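Local coordinates for protein aminotransferase AspB (Helicobacter pylori 26695, PDB 3EZS) that is probably a pyridoxal 5'-phosphate-dependent transaminase of the class I and II aminotransferase family, at residues Phe35-Pro38 / Lys39-Asp43; Leu171-Glu174 / Glu175-Trp179; Pro359-Glu362 / Lys363-Ile367. One frame throughout, in Å; residues are numbered along the deposited sequence.

Interaction 1: residues Phe35-Pro38 / Lys39-Asp43; sequences FETP and KFIQD
Ile-41 packs back against both Pro-38 and Thr-37, and this apolar packing is the tight part of the turn that starts helix 39-46. Its CD1 lies 3.9 Å from Pro-38 CD, the two side chains side by side and pointing the same way. The other branch, CG2, meets Thr-37 CG2 at 3.8 Å. Thr-37 OG1 lies beside the backbone N (chi1 -67°), where it bonds to Ser-234 O, and this leaves CG2 anti to N and facing Ile-41. Pro-38 CB also touches Phe-40 CE1 at 3.8 Å, while His-281 meets the phenylalanine ring edge-to-face.

Gln-42 adds a polar tie: NE2 reaches back to Thr-37 O over 2.9 Å in a nearly straight bond (164°), the oxygen lying in the amide plane, and OE1 is hydrogen-bonded to Thr-49 OG1 of the second subunit. The solvent side is looser. Exposed Glu-36 is joined to Gln-42 through a water that accepts from NE2 and donates to OE1 of Glu-36, and exposed Lys-39 NZ forms a 3.5 Å salt bridge with Asp-43 OD2. With weak bonds from Ile-41 N and Gln-42 N to Pro-38 O, the arrangement is a helix N-terminus with proline at the N-cap, set at the dimer interface.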
# COMPACT_ATOMS: atom_id res chain seq x y z
N PHE A 35 17.26 -13.24 -11.52
CA PHE A 35 16.78 -14.48 -12.10
C PHE A 35 15.36 -14.30 -12.61
O PHE A 35 14.66 -13.40 -12.18
CB PHE A 35 16.79 -15.60 -11.06
CG PHE A 35 18.10 -15.76 -10.35
CD1 PHE A 35 19.25 -16.06 -11.07
CD2 PHE A 35 18.20 -15.62 -8.98
CE1 PHE A 35 20.48 -16.20 -10.44
CE2 PHE A 35 19.42 -15.77 -8.34
CZ PHE A 35 20.56 -16.06 -9.07
N GLU A 36 14.96 -15.16 -13.53
CA GLU A 36 13.62 -15.11 -14.08
C GLU A 36 12.63 -15.66 -13.07
O GLU A 36 12.97 -16.49 -12.22
CB GLU A 36 13.55 -15.92 -15.37
CG GLU A 36 14.41 -15.41 -16.51
CD GLU A 36 14.02 -14.02 -17.02
OE1 GLU A 36 12.82 -13.65 -16.97
OE2 GLU A 36 14.93 -13.31 -17.49
N THR A 37 11.41 -15.17 -13.14
CA THR A 37 10.35 -15.68 -12.28
C THR A 37 9.94 -17.06 -12.83
O THR A 37 9.78 -17.20 -14.04
CB THR A 37 9.15 -14.72 -12.25
OG1 THR A 37 9.56 -13.51 -11.60
CG2 THR A 37 7.96 -15.35 -11.49
N PRO A 38 9.83 -18.08 -11.96
CA PRO A 38 9.45 -19.41 -12.46
C PRO A 38 8.18 -19.41 -13.30
O PRO A 38 7.19 -18.75 -12.94
CB PRO A 38 9.25 -20.21 -11.18
CG PRO A 38 10.22 -19.57 -10.22
CD PRO A 38 10.13 -18.11 -10.52
N LYS A 39 8.22 -20.15 -14.40
CA LYS A 39 7.11 -20.24 -15.35
C LYS A 39 5.75 -20.54 -14.71
O LYS A 39 4.75 -19.89 -15.06
CB LYS A 39 7.37 -21.33 -16.39
CG LYS A 39 6.52 -21.16 -17.64
CD LYS A 39 6.26 -22.46 -18.38
CE LYS A 39 5.30 -22.22 -19.55
NZ LYS A 39 4.66 -23.49 -19.96
N PHE A 40 5.70 -21.50 -13.78
CA PHE A 40 4.41 -21.88 -13.18
C PHE A 40 3.73 -20.72 -12.44
O PHE A 40 2.50 -20.65 -12.39
CB PHE A 40 4.53 -23.12 -12.27
CG PHE A 40 5.04 -22.84 -10.87
CD1 PHE A 40 6.40 -22.76 -10.61
CD2 PHE A 40 4.15 -22.73 -9.80
CE1 PHE A 40 6.87 -22.53 -9.32
CE2 PHE A 40 4.60 -22.50 -8.51
CZ PHE A 40 5.97 -22.40 -8.26
N ILE A 41 4.54 -19.82 -11.87
CA ILE A 41 4.06 -18.63 -11.17
C ILE A 41 3.45 -17.66 -12.21
O ILE A 41 2.35 -17.16 -12.03
CB ILE A 41 5.21 -17.98 -10.38
CG1 ILE A 41 5.61 -18.92 -9.23
CG2 ILE A 41 4.83 -16.63 -9.83
CD1 ILE A 41 6.86 -18.50 -8.51
N GLN A 42 4.17 -17.45 -13.31
CA GLN A 42 3.71 -16.62 -14.39
C GLN A 42 2.43 -17.17 -15.01
O GLN A 42 1.53 -16.39 -15.31
CB GLN A 42 4.77 -16.49 -15.48
CG GLN A 42 6.09 -15.81 -15.02
CD GLN A 42 6.97 -15.46 -16.21
OE1 GLN A 42 6.48 -14.86 -17.17
NE2 GLN A 42 8.27 -15.81 -16.15
N ASP A 43 2.35 -18.49 -15.22
CA ASP A 43 1.16 -19.13 -15.77
C ASP A 43 -0.06 -19.00 -14.84
O ASP A 43 -1.20 -18.88 -15.31
CB ASP A 43 1.42 -20.62 -16.07
CG ASP A 43 2.35 -20.84 -17.28
OD1 ASP A 43 2.56 -19.90 -18.10
OD2 ASP A 43 2.85 -21.98 -17.40
O HOH W 1 10.53 -15.34 -17.94

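Interaction 2: residues Leu171-Glu174 / Glu175-Trp179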
# COMPACT_ATOMS: atom_id res chain seq x y z
N LEU A 171 20.84 -15.04 14.55
CA LEU A 171 20.69 -15.38 15.95
C LEU A 171 20.26 -16.83 16.10
O LEU A 171 19.39 -17.32 15.37
CB LEU A 171 19.65 -14.46 16.59
CG LEU A 171 19.94 -12.95 16.61
CD1 LEU A 171 18.78 -12.21 17.23
CD2 LEU A 171 21.24 -12.62 17.35
N SER A 172 20.86 -17.51 17.06
CA SER A 172 20.56 -18.90 17.35
C SER A 172 19.22 -19.00 18.07
O SER A 172 18.65 -18.01 18.53
CB SER A 172 21.65 -19.49 18.23
OG SER A 172 21.58 -18.93 19.54
N LEU A 173 18.73 -20.23 18.20
CA LEU A 173 17.49 -20.49 18.90
C LEU A 173 17.62 -19.97 20.33
O LEU A 173 16.72 -19.29 20.84
CB LEU A 173 17.20 -22.00 18.90
CG LEU A 173 15.78 -22.52 19.12
CD1 LEU A 173 14.78 -21.87 18.17
CD2 LEU A 173 15.76 -24.03 18.95
N GLU A 174 18.77 -20.22 20.94
CA GLU A 174 19.02 -19.82 22.32
C GLU A 174 19.05 -18.30 22.48
O GLU A 174 18.56 -17.76 23.47
CB GLU A 174 20.33 -20.43 22.85
CG GLU A 174 20.33 -21.96 23.02
CD GLU A 174 20.46 -22.78 21.70
OE1 GLU A 174 20.74 -22.21 20.61
OE2 GLU A 174 20.29 -24.01 21.78
N GLU A 175 19.64 -17.62 21.51
CA GLU A 175 19.69 -16.15 21.51
C GLU A 175 18.29 -15.58 21.38
O GLU A 175 17.95 -14.64 22.10
CB GLU A 175 20.60 -15.63 20.37
CG GLU A 175 22.05 -15.93 20.65
CD GLU A 175 23.02 -15.50 19.58
OE1 GLU A 175 22.91 -15.91 18.40
OE2 GLU A 175 23.96 -14.79 19.95
N LEU A 176 17.49 -16.15 20.48
CA LEU A 176 16.11 -15.70 20.27
C LEU A 176 15.27 -15.93 21.52
O LEU A 176 14.41 -15.11 21.85
CB LEU A 176 15.47 -16.38 19.05
CG LEU A 176 16.06 -16.07 17.64
CD1 LEU A 176 15.53 -17.03 16.58
CD2 LEU A 176 15.83 -14.65 17.20
N ILE A 177 15.52 -17.03 22.22
CA ILE A 177 14.80 -17.37 23.46
C ILE A 177 15.03 -16.29 24.52
O ILE A 177 14.08 -15.86 25.18
CB ILE A 177 15.19 -18.77 23.99
CG1 ILE A 177 14.56 -19.85 23.10
CG2 ILE A 177 14.71 -18.97 25.43
CD1 ILE A 177 15.13 -21.30 23.33
N SER A 178 16.29 -15.84 24.66
CA SER A 178 16.63 -14.77 25.60
C SER A 178 15.85 -13.50 25.30
O SER A 178 15.35 -12.86 26.22
CB SER A 178 18.12 -14.45 25.57
OG SER A 178 18.88 -15.55 26.00
N TRP A 179 15.76 -13.15 24.02
CA TRP A 179 15.01 -11.96 23.61
C TRP A 179 13.53 -12.10 23.94
O TRP A 179 12.92 -11.15 24.41
CB TRP A 179 15.18 -11.66 22.13
CG TRP A 179 16.41 -10.88 21.80
CD1 TRP A 179 17.53 -11.35 21.18
CD2 TRP A 179 16.65 -9.49 22.06
NE1 TRP A 179 18.44 -10.35 21.04
CE2 TRP A 179 17.93 -9.19 21.56
CE3 TRP A 179 15.90 -8.46 22.64
CZ2 TRP A 179 18.49 -7.91 21.64
CZ3 TRP A 179 16.46 -7.18 22.72
CH2 TRP A 179 17.74 -6.92 22.22
O HOH W 2 18.36 -18.67 26.02
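A capping box opens helix 173-186, the helix of a beta-alpha-beta unit between strands 157-160 and 189-193, and Ser-172 and Glu-175 form it by exchanging bonds. Glu-175 N donates to Ser-172 OG at 3.1 Å. The serine chi1 of 70° places OG to accept, holding it between its own backbone N and carbonyl carbon, within reach of Glu-175 N. In return, Ser-172 N donates to Glu-175 OE1 at 2.9 Å, along a nearly straight path (169°) to the anti lone pair of that oxygen. Behind the box, Leu-171 crosses the Glu-175 side chain at about a right angle and sends CD1 to Leu-176 CD2 at 3.8 Å. The same methyl reaches Trp-179 CD1 at 4.2 Å, and Leu-160 of the neighbouring strand touches both Leu-171 and the indole. On another flank, Leu-173 and Ile-177 both pack on helix 208-214. Glu-174 O, besides receiving Ser-178 N, takes a hydrogen bond from a water 2.7 Å away.

Two backbone N-H groups at the helix start are thus satisfied by side chains. The carboxylate, also paired through OE2 with Arg-169, sits where the helix dipole and the arginine would both favour its negative charge.

Interaction 3: residues Pro359-Glu362 / Lys363-Ile367; sequences PLLE and KPLEI
Leu-365 folds back over Leu-361 one turn earlier in helix 358-372, its CD1 resting 3.8 Å from Leu-361 CB. The backbone follows the same step: Leu-365 N donates to Leu-361 O at 3.0 Å, at an angle of 158°. Leu-365 CG lies beside its own backbone N, chi1 -65°, and this carries the branch alongside the Leu-361 carbonyl, with CG 3.1 Å from that oxygen. One residue on, Glu-366 N bonds to Glu-362 O at 3.2 Å, and both glutamate side chains extend on the exposed flank.

Just before these regular bonds the helix is kinked, where the N of Lys-363 and of Pro-364 has no bond to the preceding turn. The proline has no N-H to give, and its CD instead sits 3.3 Å from Leu-360 O, where a helical bond would otherwise end. At Lys-363 a water takes the place of the missing bond, accepting from Lys-363 N at 2.9 Å and donating to Pro-359 O at 2.8 Å. It thus bridges an i to i-4 pair that still has an N-H.

Outside this, further side chains pack on the bend. Leu-26 touches the proline ring from a loop, and Leu-354 and Tyr-356 pack on Leu-361. Helix 280-299 packs alongside, where Asn-292 touches Leu-361, Leu-295 meets Glu-362, and Ile-299 receives both Leu-365 and Glu-366; helix 358-372, which follows strand 349-353 of the small antiparallel sheet, therefore lies against helix 280-299.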
# COMPACT_ATOMS: atom_id res chain seq x y z
N PRO A 359 28.71 -19.03 -11.50
CA PRO A 359 29.87 -18.88 -12.38
C PRO A 359 30.24 -17.44 -12.73
O PRO A 359 31.42 -17.16 -12.99
CB PRO A 359 29.46 -19.66 -13.64
CG PRO A 359 28.35 -20.56 -13.20
CD PRO A 359 27.63 -19.79 -12.16
N LEU A 360 29.27 -16.52 -12.71
CA LEU A 360 29.51 -15.12 -13.04
C LEU A 360 30.29 -14.38 -11.95
O LEU A 360 30.89 -13.35 -12.23
CB LEU A 360 28.20 -14.39 -13.34
CG LEU A 360 27.32 -14.99 -14.45
CD1 LEU A 360 25.89 -14.40 -14.49
CD2 LEU A 360 28.03 -14.85 -15.80
N LEU A 361 30.31 -14.94 -10.74
CA LEU A 361 30.97 -14.34 -9.59
C LEU A 361 32.45 -14.68 -9.41
O LEU A 361 33.15 -13.96 -8.71
CB LEU A 361 30.24 -14.78 -8.29
CG LEU A 361 28.76 -14.44 -8.12
CD1 LEU A 361 28.23 -14.95 -6.75
CD2 LEU A 361 28.52 -12.93 -8.26
N GLU A 362 32.91 -15.76 -10.02
CA GLU A 362 34.28 -16.25 -9.80
C GLU A 362 35.34 -15.20 -10.08
O GLU A 362 36.17 -14.92 -9.21
CB GLU A 362 34.58 -17.50 -10.63
CG GLU A 362 33.65 -18.69 -10.37
CD GLU A 362 33.89 -19.83 -11.35
OE1 GLU A 362 35.05 -19.98 -11.82
OE2 GLU A 362 32.92 -20.59 -11.63
N LYS A 363 35.29 -14.62 -11.27
CA LYS A 363 36.26 -13.61 -11.65
C LYS A 363 36.17 -12.35 -10.79
O LYS A 363 37.16 -11.99 -10.16
CB LYS A 363 36.15 -13.28 -13.16
CG LYS A 363 37.22 -12.34 -13.70
CD LYS A 363 38.60 -12.99 -13.64
CE LYS A 363 39.67 -12.09 -14.20
NZ LYS A 363 41.00 -12.76 -14.12
N PRO A 364 35.02 -11.66 -10.77
CA PRO A 364 34.96 -10.44 -9.95
C PRO A 364 35.32 -10.59 -8.48
O PRO A 364 35.93 -9.68 -7.91
CB PRO A 364 33.50 -10.00 -10.07
CG PRO A 364 32.78 -11.14 -10.65
CD PRO A 364 33.75 -11.88 -11.48
N LEU A 365 34.97 -11.71 -7.86
CA LEU A 365 35.29 -11.91 -6.44
C LEU A 365 36.78 -12.08 -6.25
O LEU A 365 37.33 -11.59 -5.27
CB LEU A 365 34.51 -13.09 -5.83
CG LEU A 365 32.98 -12.97 -5.74
CD1 LEU A 365 32.38 -14.26 -5.19
CD2 LEU A 365 32.56 -11.79 -4.89
N GLU A 366 37.44 -12.77 -7.18
CA GLU A 366 38.91 -12.92 -7.11
C GLU A 366 39.62 -11.56 -7.25
O GLU A 366 40.60 -11.27 -6.54
CB GLU A 366 39.40 -13.88 -8.19
CG GLU A 366 39.04 -15.33 -7.86
CD GLU A 366 39.49 -16.36 -8.90
OE1 GLU A 366 39.93 -15.98 -10.02
OE2 GLU A 366 39.39 -17.57 -8.57
N ILE A 367 39.10 -10.75 -8.17
CA ILE A 367 39.63 -9.42 -8.42
C ILE A 367 39.53 -8.58 -7.15
O ILE A 367 40.51 -7.97 -6.72
CB ILE A 367 38.89 -8.75 -9.59
CG1 ILE A 367 39.24 -9.44 -10.91
CG2 ILE A 367 39.29 -7.30 -9.72
CD1 ILE A 367 38.40 -8.99 -12.11
O HOH W 3 33.55 -15.47 -13.43

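How the interactions relate
The three contacts come in series along the chain, each a local turn of a helix: interactions 1 and 2 at helix starts, interaction 3 at a proline kink. Interactions 1 and 2 lie on opposite sides of the chain's centre, their centres about 36 Å apart. The centre of interaction 3 is about 27 Å from that of interaction 1 and about 35 Å from that of interaction 2. Helix 280-299 links the first and third, since both lay side chains on it. Interaction 2 starts the helix connecting strands 157-160 and 189-193 of the mixed sheet. Interaction 1 alone touches the second subunit, so subunit interface, sheet crossover and C-terminal helix are settled by separate local contacts.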